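Local coordinates for Glyco_hydro_cc domain-containing protein (Pseudomonas viridiflava, PDB 6UAV) that cleaves beta-1,3-glucans internally as a GH128 (subgroup II) endo-beta-1,3-glucanase built on a TIM-barrel catalytic core, at residues A16-L21 / L240-L246; S32-H36 / Q65-Y69; P132-D137 / L173-G177; F185-H189 / Q203-M207. All coordinates share one frame; numbering follows the deposited sequence. Where two conformers were deposited one is given.

Contact 1 of 4, residues A16-L21 / L240-L246; sequences ADLSAL and LDAEGRL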
# COMPACT_ATOMS: atom_id res chain seq x y z
N ALA A 16 -5.58 21.50 -1.02
CA ALA A 16 -6.81 21.56 -0.19
C ALA A 16 -7.14 20.16 0.37
O ALA A 16 -7.59 20.05 1.52
CB ALA A 16 -7.94 22.10 -0.99
N ASP A 17 -6.99 19.13 -0.45
CA ASP A 17 -7.21 17.74 0.02
C ASP A 17 -6.19 17.39 1.10
O ASP A 17 -6.54 16.71 2.03
CB ASP A 17 -7.14 16.76 -1.14
CG ASP A 17 -8.37 16.73 -2.02
OD1 ASP A 17 -9.49 17.17 -1.55
OD2 ASP A 17 -8.24 16.14 -3.11
N LEU A 18 -4.93 17.82 0.99
CA LEU A 18 -3.97 17.65 2.12
C LEU A 18 -4.41 18.38 3.39
O LEU A 18 -4.22 17.79 4.47
CB LEU A 18 -2.58 18.10 1.71
CG LEU A 18 -1.91 17.20 0.70
CD1 LEU A 18 -0.61 17.83 0.23
CD2 LEU A 18 -1.71 15.80 1.24
N SER A 19 -4.96 19.59 3.33
CA SER A 19 -5.44 20.30 4.54
C SER A 19 -6.45 19.38 5.24
O SER A 19 -6.33 19.15 6.48
CB SER A 19 -6.08 21.63 4.21
OG SER A 19 -5.12 22.62 3.82
N ALA A 20 -7.37 18.81 4.46
CA ALA A 20 -8.50 18.00 4.99
C ALA A 20 -7.92 16.71 5.63
O ALA A 20 -8.31 16.36 6.78
CB ALA A 20 -9.46 17.73 3.85
N LEU A 21 -7.00 16.06 4.92
CA LEU A 21 -6.49 14.71 5.32
C LEU A 21 -5.48 14.84 6.45
O LEU A 21 -5.37 13.91 7.21
CB LEU A 21 -5.83 14.01 4.14
CG LEU A 21 -6.80 13.56 3.05
CD1 LEU A 21 -6.02 13.20 1.83
CD2 LEU A 21 -7.73 12.44 3.52
N LEU A 240 -13.13 11.49 0.59
CA LEU A 240 -13.20 12.90 0.10
C LEU A 240 -14.40 13.05 -0.84
O LEU A 240 -14.80 12.08 -1.52
CB LEU A 240 -11.91 13.27 -0.63
CG LEU A 240 -10.67 13.37 0.26
CD1 LEU A 240 -9.39 13.26 -0.56
CD2 LEU A 240 -10.69 14.62 1.15
N ASP A 241 -14.94 14.26 -0.91
CA ASP A 241 -16.04 14.52 -1.89
C ASP A 241 -15.61 15.76 -2.70
O ASP A 241 -14.74 15.59 -3.59
CB ASP A 241 -17.40 14.62 -1.22
CG ASP A 241 -18.56 14.70 -2.21
OD1 ASP A 241 -18.35 14.59 -3.45
OD2 ASP A 241 -19.65 14.91 -1.75
N ALA A 242 -16.15 16.94 -2.40
CA ALA A 242 -15.70 18.18 -3.07
C ALA A 242 -14.20 18.34 -2.81
O ALA A 242 -13.71 17.89 -1.80
CB ALA A 242 -16.48 19.38 -2.54
N GLU A 243 -13.50 19.08 -3.67
CA GLU A 243 -12.10 19.44 -3.40
C GLU A 243 -11.95 20.03 -1.99
O GLU A 243 -12.67 20.98 -1.61
CB GLU A 243 -11.56 20.35 -4.48
CG GLU A 243 -10.11 20.69 -4.28
CD GLU A 243 -9.49 21.37 -5.48
OE1 GLU A 243 -10.22 21.68 -6.43
OE2 GLU A 243 -8.30 21.68 -5.36
N GLY A 244 -11.05 19.44 -1.22
CA GLY A 244 -10.74 19.88 0.15
C GLY A 244 -11.83 19.54 1.18
O GLY A 244 -11.74 20.08 2.31
N ARG A 245 -12.78 18.66 0.86
CA ARG A 245 -13.85 18.29 1.82
C ARG A 245 -13.86 16.79 2.11
O ARG A 245 -13.98 16.01 1.16
CB ARG A 245 -15.24 18.67 1.30
CG ARG A 245 -16.26 18.60 2.43
CD ARG A 245 -17.41 19.61 2.42
NE ARG A 245 -16.97 20.99 2.69
CZ ARG A 245 -17.41 22.07 2.04
NH1 ARG A 245 -18.32 21.98 1.07
NH2 ARG A 245 -16.91 23.26 2.34
N LEU A 246 -13.80 16.42 3.39
CA LEU A 246 -14.00 15.01 3.84
C LEU A 246 -15.46 14.59 3.65
O LEU A 246 -16.38 15.43 3.80
CB LEU A 246 -13.60 14.86 5.30
CG LEU A 246 -12.13 15.18 5.57
CD1 LEU A 246 -11.86 15.37 7.04
CD2 LEU A 246 -11.23 14.11 4.99
O HOH W 1 -9.55 21.55 2.99

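Contact 2 of 4, residues S32-H36 / Q65-Y69; sequences SPKPH and QLKLY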
# COMPACT_ATOMS: atom_id res chain seq x y z
N SER A 32 3.01 5.22 -8.06
CA SER A 32 3.95 5.76 -9.07
C SER A 32 5.18 6.28 -8.38
O SER A 32 5.20 6.41 -7.14
CB SER A 32 3.29 6.84 -9.90
OG SER A 32 3.54 8.06 -9.29
N PRO A 33 6.27 6.53 -9.13
CA PRO A 33 7.50 6.93 -8.44
C PRO A 33 7.56 8.36 -7.89
O PRO A 33 8.48 8.68 -7.15
CB PRO A 33 8.56 6.78 -9.53
CG PRO A 33 7.93 6.03 -10.65
CD PRO A 33 6.43 6.30 -10.57
N LYS A 34 6.62 9.23 -8.26
CA LYS A 34 6.60 10.64 -7.80
C LYS A 34 5.18 11.08 -7.52
O LYS A 34 4.23 10.57 -8.13
CB LYS A 34 7.20 11.53 -8.87
CG LYS A 34 8.72 11.47 -8.93
CD LYS A 34 9.25 12.03 -10.18
CE LYS A 34 10.77 11.93 -10.29
NZ LYS A 34 11.15 11.85 -11.72
N PRO A 35 5.01 12.10 -6.66
CA PRO A 35 3.69 12.65 -6.41
C PRO A 35 3.12 13.31 -7.66
O PRO A 35 3.84 13.62 -8.65
CB PRO A 35 3.89 13.70 -5.33
CG PRO A 35 5.25 13.47 -4.79
CD PRO A 35 6.05 12.79 -5.88
N HIS A 36 1.83 13.57 -7.59
CA HIS A 36 1.12 14.31 -8.65
C HIS A 36 1.85 15.64 -8.94
O HIS A 36 2.33 16.30 -8.01
CB HIS A 36 -0.31 14.62 -8.23
CG HIS A 36 -1.16 15.07 -9.37
ND1 HIS A 36 -1.10 16.33 -9.88
CD2 HIS A 36 -2.06 14.38 -10.11
CE1 HIS A 36 -1.97 16.41 -10.89
NE2 HIS A 36 -2.62 15.24 -11.00
N GLN A 65 16.20 7.75 -13.04
CA GLN A 65 15.27 8.83 -12.62
C GLN A 65 14.79 8.60 -11.19
O GLN A 65 14.74 9.59 -10.37
CB GLN A 65 14.12 8.80 -13.63
CG GLN A 65 12.90 9.61 -13.24
CD GLN A 65 11.90 9.78 -14.38
OE1 GLN A 65 11.37 10.87 -14.59
NE2 GLN A 65 11.63 8.70 -15.12
N LEU A 66 14.50 7.33 -10.85
CA LEU A 66 14.11 7.03 -9.46
C LEU A 66 15.26 7.27 -8.50
O LEU A 66 15.02 7.87 -7.44
CB LEU A 66 13.56 5.62 -9.33
CG LEU A 66 13.21 5.18 -7.93
CD1 LEU A 66 12.23 6.11 -7.28
CD2 LEU A 66 12.76 3.75 -7.94
N LYS A 67 16.46 6.81 -8.85
CA LYS A 67 17.62 6.99 -7.95
C LYS A 67 17.85 8.47 -7.70
O LYS A 67 18.11 8.88 -6.56
CB LYS A 67 18.87 6.36 -8.56
CG LYS A 67 18.88 4.85 -8.46
CD LYS A 67 19.94 4.28 -9.37
CE LYS A 67 19.85 2.77 -9.44
NZ LYS A 67 21.00 2.20 -10.16
N LEU A 68 17.80 9.25 -8.77
CA LEU A 68 18.07 10.70 -8.72
C LEU A 68 17.06 11.31 -7.73
O LEU A 68 17.45 12.13 -6.85
CB LEU A 68 17.93 11.21 -10.16
CG LEU A 68 18.36 12.64 -10.45
CD1 LEU A 68 19.85 12.83 -10.21
CD2 LEU A 68 18.03 12.99 -11.91
N TYR A 69 15.78 10.96 -7.86
CA TYR A 69 14.71 11.48 -6.97
C TYR A 69 14.96 11.04 -5.52
O TYR A 69 14.98 11.89 -4.59
CB TYR A 69 13.34 11.05 -7.47
CG TYR A 69 12.18 11.40 -6.56
CD1 TYR A 69 11.73 12.70 -6.43
CD2 TYR A 69 11.51 10.42 -5.86
CE1 TYR A 69 10.69 13.04 -5.58
CE2 TYR A 69 10.45 10.74 -5.03
CZ TYR A 69 10.03 12.04 -4.88
OH TYR A 69 8.98 12.39 -4.09
O HOH W 2 13.95 12.10 -11.22

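Contact 3 of 4, residues P132-D137 / L173-G177; sequences PVAWLD and LSRYG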
# COMPACT_ATOMS: atom_id res chain seq x y z
N PRO A 132 -1.36 -16.09 -2.70
CA PRO A 132 -0.12 -15.31 -2.61
C PRO A 132 1.03 -16.10 -2.01
O PRO A 132 2.21 -15.76 -2.25
CB PRO A 132 -0.50 -14.14 -1.72
CG PRO A 132 -1.74 -14.58 -1.00
CD PRO A 132 -2.48 -15.46 -1.98
N VAL A 133 0.72 -17.14 -1.26
CA VAL A 133 1.73 -18.03 -0.66
C VAL A 133 2.41 -18.78 -1.78
O VAL A 133 3.63 -18.97 -1.77
CB VAL A 133 1.17 -18.94 0.45
CG1 VAL A 133 2.18 -20.00 0.86
CG2 VAL A 133 0.82 -18.13 1.67
N ALA A 134 1.64 -19.27 -2.75
CA ALA A 134 2.25 -20.02 -3.86
C ALA A 134 3.13 -19.05 -4.64
O ALA A 134 4.25 -19.43 -5.02
CB ALA A 134 1.20 -20.60 -4.77
N TRP A 135 2.66 -17.85 -4.90
CA TRP A 135 3.47 -16.87 -5.68
C TRP A 135 4.75 -16.54 -4.90
O TRP A 135 5.85 -16.61 -5.50
CB TRP A 135 2.60 -15.67 -6.10
CG TRP A 135 3.29 -14.75 -7.07
CD1 TRP A 135 3.13 -14.74 -8.42
CD2 TRP A 135 4.36 -13.85 -6.78
NE1 TRP A 135 3.99 -13.83 -8.98
CE2 TRP A 135 4.77 -13.27 -7.99
CE3 TRP A 135 4.99 -13.44 -5.58
CZ2 TRP A 135 5.82 -12.36 -8.08
CZ3 TRP A 135 6.01 -12.51 -5.66
CH2 TRP A 135 6.41 -11.98 -6.89
N LEU A 136 4.65 -16.21 -3.63
CA LEU A 136 5.83 -15.82 -2.85
C LEU A 136 6.79 -16.98 -2.68
O LEU A 136 8.01 -16.73 -2.78
CB LEU A 136 5.43 -15.26 -1.49
CG LEU A 136 4.83 -13.85 -1.45
CD1 LEU A 136 4.19 -13.60 -0.10
CD2 LEU A 136 5.87 -12.80 -1.76
N ASP A 137 6.32 -18.20 -2.44
CA ASP A 137 7.22 -19.38 -2.38
C ASP A 137 8.04 -19.45 -3.66
O ASP A 137 9.29 -19.66 -3.59
CB ASP A 137 6.45 -20.66 -2.14
CG ASP A 137 5.96 -20.87 -0.72
OD1 ASP A 137 6.36 -20.04 0.18
OD2 ASP A 137 5.23 -21.87 -0.54
N LEU A 173 0.31 -15.12 6.12
CA LEU A 173 1.53 -14.58 5.45
C LEU A 173 2.67 -14.35 6.44
O LEU A 173 3.78 -14.11 6.00
CB LEU A 173 1.21 -13.31 4.69
CG LEU A 173 0.35 -13.52 3.44
CD1 LEU A 173 -0.14 -12.20 2.92
CD2 LEU A 173 1.10 -14.23 2.35
N SER A 174 2.44 -14.48 7.74
CA SER A 174 3.51 -14.32 8.74
C SER A 174 4.56 -15.42 8.56
O SER A 174 5.70 -15.20 9.03
CB SER A 174 2.99 -14.23 10.15
OG SER A 174 2.31 -15.39 10.57
N ARG A 175 4.20 -16.53 7.86
CA ARG A 175 5.15 -17.67 7.69
C ARG A 175 6.50 -17.17 7.16
O ARG A 175 7.48 -17.86 7.40
CB ARG A 175 4.58 -18.72 6.74
CG ARG A 175 4.28 -18.21 5.35
CD ARG A 175 3.28 -19.05 4.62
NE ARG A 175 3.96 -20.27 4.33
CZ ARG A 175 3.40 -21.48 4.31
NH1 ARG A 175 2.11 -21.64 4.57
NH2 ARG A 175 4.18 -22.53 4.05
N TYR A 176 6.55 -15.99 6.50
CA TYR A 176 7.82 -15.48 5.89
C TYR A 176 8.65 -14.77 6.97
O TYR A 176 9.79 -14.41 6.68
CB TYR A 176 7.54 -14.60 4.67
CG TYR A 176 6.85 -15.39 3.59
CD1 TYR A 176 7.54 -16.32 2.83
CD2 TYR A 176 5.49 -15.33 3.44
CE1 TYR A 176 6.91 -17.11 1.90
CE2 TYR A 176 4.83 -16.09 2.49
CZ TYR A 176 5.55 -17.00 1.73
OH TYR A 176 4.91 -17.80 0.84
N GLY A 177 8.08 -14.50 8.14
CA GLY A 177 8.81 -13.84 9.24
C GLY A 177 9.03 -12.36 8.94
O GLY A 177 9.97 -11.73 9.52
O HOH W 3 6.37 -20.62 2.77

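Contact 4 of 4, residues F185-H189 / Q203-M207; sequences FANWH and QKQQM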
# COMPACT_ATOMS: atom_id res chain seq x y z
N PHE A 185 -6.78 -1.29 1.61
CA PHE A 185 -7.85 -2.04 2.29
C PHE A 185 -9.11 -1.21 2.38
O PHE A 185 -9.11 0.00 2.26
CB PHE A 185 -7.45 -2.53 3.68
CG PHE A 185 -7.33 -1.50 4.75
CD1 PHE A 185 -6.38 -0.51 4.69
CD2 PHE A 185 -8.25 -1.48 5.80
CE1 PHE A 185 -6.27 0.45 5.68
CE2 PHE A 185 -8.12 -0.54 6.81
CZ PHE A 185 -7.15 0.43 6.73
N ALA A 186 -10.20 -1.97 2.45
CA ALA A 186 -11.59 -1.51 2.63
C ALA A 186 -12.38 -2.80 2.70
O ALA A 186 -11.81 -3.86 2.33
CB ALA A 186 -11.97 -0.64 1.45
N ASN A 187 -13.66 -2.77 3.06
CA ASN A 187 -14.45 -3.99 2.87
C ASN A 187 -15.47 -3.82 1.75
O ASN A 187 -16.41 -3.05 1.91
CB ASN A 187 -15.15 -4.41 4.17
CG ASN A 187 -15.60 -5.86 4.13
OD1 ASN A 187 -15.99 -6.37 3.06
ND2 ASN A 187 -15.50 -6.51 5.28
N TRP A 188 -15.29 -4.57 0.67
CA TRP A 188 -16.13 -4.55 -0.54
C TRP A 188 -16.89 -5.86 -0.68
O TRP A 188 -17.35 -6.17 -1.78
CB TRP A 188 -15.24 -4.28 -1.75
CG TRP A 188 -14.72 -2.87 -1.82
CD1 TRP A 188 -14.68 -1.91 -0.85
CD2 TRP A 188 -14.08 -2.29 -2.97
NE1 TRP A 188 -14.10 -0.75 -1.33
CE2 TRP A 188 -13.75 -0.96 -2.65
CE3 TRP A 188 -13.83 -2.78 -4.26
CZ2 TRP A 188 -13.08 -0.13 -3.56
CZ3 TRP A 188 -13.24 -1.93 -5.18
CH2 TRP A 188 -12.87 -0.63 -4.83
N HIS A 189 -17.15 -6.57 0.42
CA HIS A 189 -18.00 -7.79 0.33
C HIS A 189 -19.33 -7.44 -0.36
O HIS A 189 -19.97 -6.48 0.02
CB HIS A 189 -18.29 -8.35 1.71
CG HIS A 189 -18.72 -9.77 1.71
ND1 HIS A 189 -17.77 -10.77 1.80
CD2 HIS A 189 -19.95 -10.35 1.69
CE1 HIS A 189 -18.39 -11.93 1.91
NE2 HIS A 189 -19.76 -11.72 1.80
N GLN A 203 -19.64 0.21 6.20
CA GLN A 203 -18.22 0.49 5.86
C GLN A 203 -17.56 1.13 7.09
O GLN A 203 -16.39 0.82 7.36
CB GLN A 203 -18.07 1.40 4.64
CG GLN A 203 -16.67 1.46 4.07
CD GLN A 203 -16.20 0.12 3.57
OE1 GLN A 203 -15.42 -0.53 4.24
NE2 GLN A 203 -16.63 -0.26 2.38
N LYS A 204 -18.29 2.00 7.82
CA LYS A 204 -17.69 2.64 9.04
C LYS A 204 -17.37 1.56 10.07
O LYS A 204 -16.27 1.56 10.72
CB LYS A 204 -18.62 3.71 9.64
CG LYS A 204 -18.70 5.03 8.89
CD LYS A 204 -19.75 6.00 9.43
CE LYS A 204 -19.32 6.55 10.77
NZ LYS A 204 -20.37 7.44 11.30
N GLN A 205 -18.31 0.63 10.26
CA GLN A 205 -18.13 -0.49 11.22
C GLN A 205 -16.86 -1.26 10.83
O GLN A 205 -16.03 -1.59 11.70
CB GLN A 205 -19.40 -1.32 11.27
CG GLN A 205 -19.42 -2.33 12.41
CD GLN A 205 -18.58 -3.56 12.17
OE1 GLN A 205 -18.36 -3.99 11.03
NE2 GLN A 205 -18.08 -4.15 13.25
N GLN A 206 -16.73 -1.59 9.56
CA GLN A 206 -15.61 -2.44 9.11
C GLN A 206 -14.30 -1.62 9.12
O GLN A 206 -13.27 -2.18 9.55
CB GLN A 206 -15.90 -3.03 7.75
CG GLN A 206 -16.71 -4.31 7.85
CD GLN A 206 -15.93 -5.38 8.59
OE1 GLN A 206 -14.92 -5.87 8.07
NE2 GLN A 206 -16.37 -5.71 9.82
N MET A 207 -14.35 -0.33 8.79
CA MET A 207 -13.16 0.55 8.92
C MET A 207 -12.71 0.55 10.37
O MET A 207 -11.50 0.39 10.63
CB MET A 207 -13.46 1.99 8.46
CG MET A 207 -12.34 2.94 8.80
SD MET A 207 -12.76 4.61 8.31
CE MET A 207 -12.36 4.48 6.56

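Contact 1 of 4, residues A16-L21 / L240-L246
D17 reaches from helix 15-22 into the A242-R245 turn, and its OD1 accepts a hydrogen bond of 2.8 Å from G244 N. A chi1 of -76° sets CG beside the backbone N and turns the carboxylate to that N-H. The bond is fairly straight (157° at the hydrogen), but the N-H comes from above the carboxylate plane, 35° out of it. D17 OD2 forms a salt bridge with R229, which also donates to the carbonyls of D241 and A242. Leucines and alanine pack closely beside D17: L240 CD1 lies 3.9 Å from the carboxylate carbon D17 CG and makes an apolar contact with L21 CD1 at 4.1 Å, the two leucines meeting at about a right angle, while A20 CB lies 4.1 Å from L246 CG. In the TIM barrel this joins the helix after the first strand to the loop that leads from the last strand into helix 248-255. The turn is type II, with G244 third and at positive phi. The side beside A16 is wetter: G244 CA approaches A16 O at 3.4 Å, and a water donates to both A16 O (2.9 Å) and G244 O. Farther out, exposed E243 directs OE2 to S14 and R38.

Contact 2 of 4, residues S32-H36 / Q65-Y69
K34 and Y69, the two residues most deeply engaged here, run antiparallel alongside each other. The lysine chain lies over one face of the tyrosine ring, with CG 4.0 Å from the ring centroid and only 5° off its normal, a CH-pi contact almost exactly over the centre. Because the lysine stays extended beyond CG, the contact continues toward the root of the ring, where K34 CE comes within 3.9 Å of Y69 CB. The ammonium group is thereby carried past the ring to the Q65 side chain, K34 NZ standing 3.0 Å from Q65 OE1; it also donates to a water at 2.9 Å, which donates on to Q65 O, a carbonyl that also receives the helical bond from Y69 N.

In the (beta/alpha)8 barrel, S32-H36 belongs to the loop following strand 27-29, whereas Q65-Y69 lies on helix 63-72, beyond the next strand of the barrel. Y69 is thrown across toward the loop by a first torsion that sets CG anti to the backbone N (chi1 174°), and F52 of strand 51-56 and Y44 of helix 44-48 also pack against it. P33, third in buried surface, meets the ring through its backbone: P33 O approaches Y69 CE2 obliquely at 3.6 Å. Its own ring has a looser apolar contact, P33 CB lying 4.4 Å from L66 CD1. P35 meets the phenol end, with CD 3.5 Å from Y69 OH, and its other neighbours include F52 and Y44.

Contact 3 of 4, residues P132-D137 / L173-G177
In the outer layer of the TIM barrel, the turn from helix 166-173 to strand 180-185 meets the start of helix 132-146, where Y176 packs on V133, L136 and D137. The tyrosine hydroxyl donates to D137 OD1 over 2.7 Å, approaching from well above the carboxylate plane, 58° out of it. The carboxylate sits at the edge of the ring, and the two planes are 66° apart. OD1 has a second donor, a water that also accepts from R175 NE, so both the phenol and, through water, the arginine are drawn to one oxygen. Such a pair of donors would be expected to favour the charged form of the aspartate.

Beneath the hydroxyl the contact is apolar. L136 CD1 lies 3.6 Å from Y176 CE2, and its CB packs near the phenol oxygen. L173 CD2 touches both helix side chains, 4.0 Å from V133 CG2 and from L136 CD1. This leucine also touches F159, and L136 and Y176 both touch L157, so the contact reaches the barrel strand 156-161.

R175 covers part of the tyrosine: a chi1 of 59° places its CG 3.5 Å above the plane of the Y176 ring, toward the rim. A further bend at chi3 turns the guanidinium across the valine, V133 CG1 lying 3.8 Å above one guanidinium face, 3.9 Å from R175 NE.

Contact 4 of 4, residues F185-H189 / Q203-M207
Q203 lays its carboxamide alongside the backbone of N187 and uses both ends: OE1 accepts from N187 N at 3.1 Å, and NE2 donates to N187 O at 2.8 Å. This two-pronged grip joins helix 200-216 of the TIM barrel to the loop leaving the C-terminal end of strand 180-185, and it gives polar partners to both backbone groups of a buried residue. A bend at chi2 (62°) folds the glutamine amide back to reach N187. The two bonds differ: the donor to OE1 is tilted 17° from the carbonyl plane, whereas NE2 stands above the N187 carbonyl plane. NE2 is further engaged by H235 O, which helps fix the rotation of the amide, and it lies at the edge of the W188 ring. That indole stacks on H235 and donates through NE1 to S237.

The N187 side chain is held at both ends as well. ND2 donates to Q206 OE1 over 2.9 Å, with the acceptor in the N187 amide plane but the donor above the Q206 carbonyl plane, the two amides 76° apart. Q206 passes a bond from NE2 to Q205 OE1, and a sulfate ion, probably from the crystallisation liquor, lies about 5 Å from its side chain. At the asparagine's other end, an Asx turn is closed by H189 N donating to N187 OD1 at 2.9 Å, in the carbonyl plane.

From the N terminus, the helix after the first barrel strand opens contact 1, which spans nearly the whole chain and brings that helix against the segment after the eighth strand. The other three nest inside that loop in series, without crossing. Contact 2 closes first, tying the loop after the second strand to the helix after the third. Contact 3 then joins the helix after the fifth strand to the turn before the seventh. Contact 4 follows, a short closure between the seventh strand's loop and its own following helix. Contacts 1 and 3, and likewise contacts 2 and 4, lie on opposite sides of the chain's centre, with centres about 37 Å and 31 Å apart.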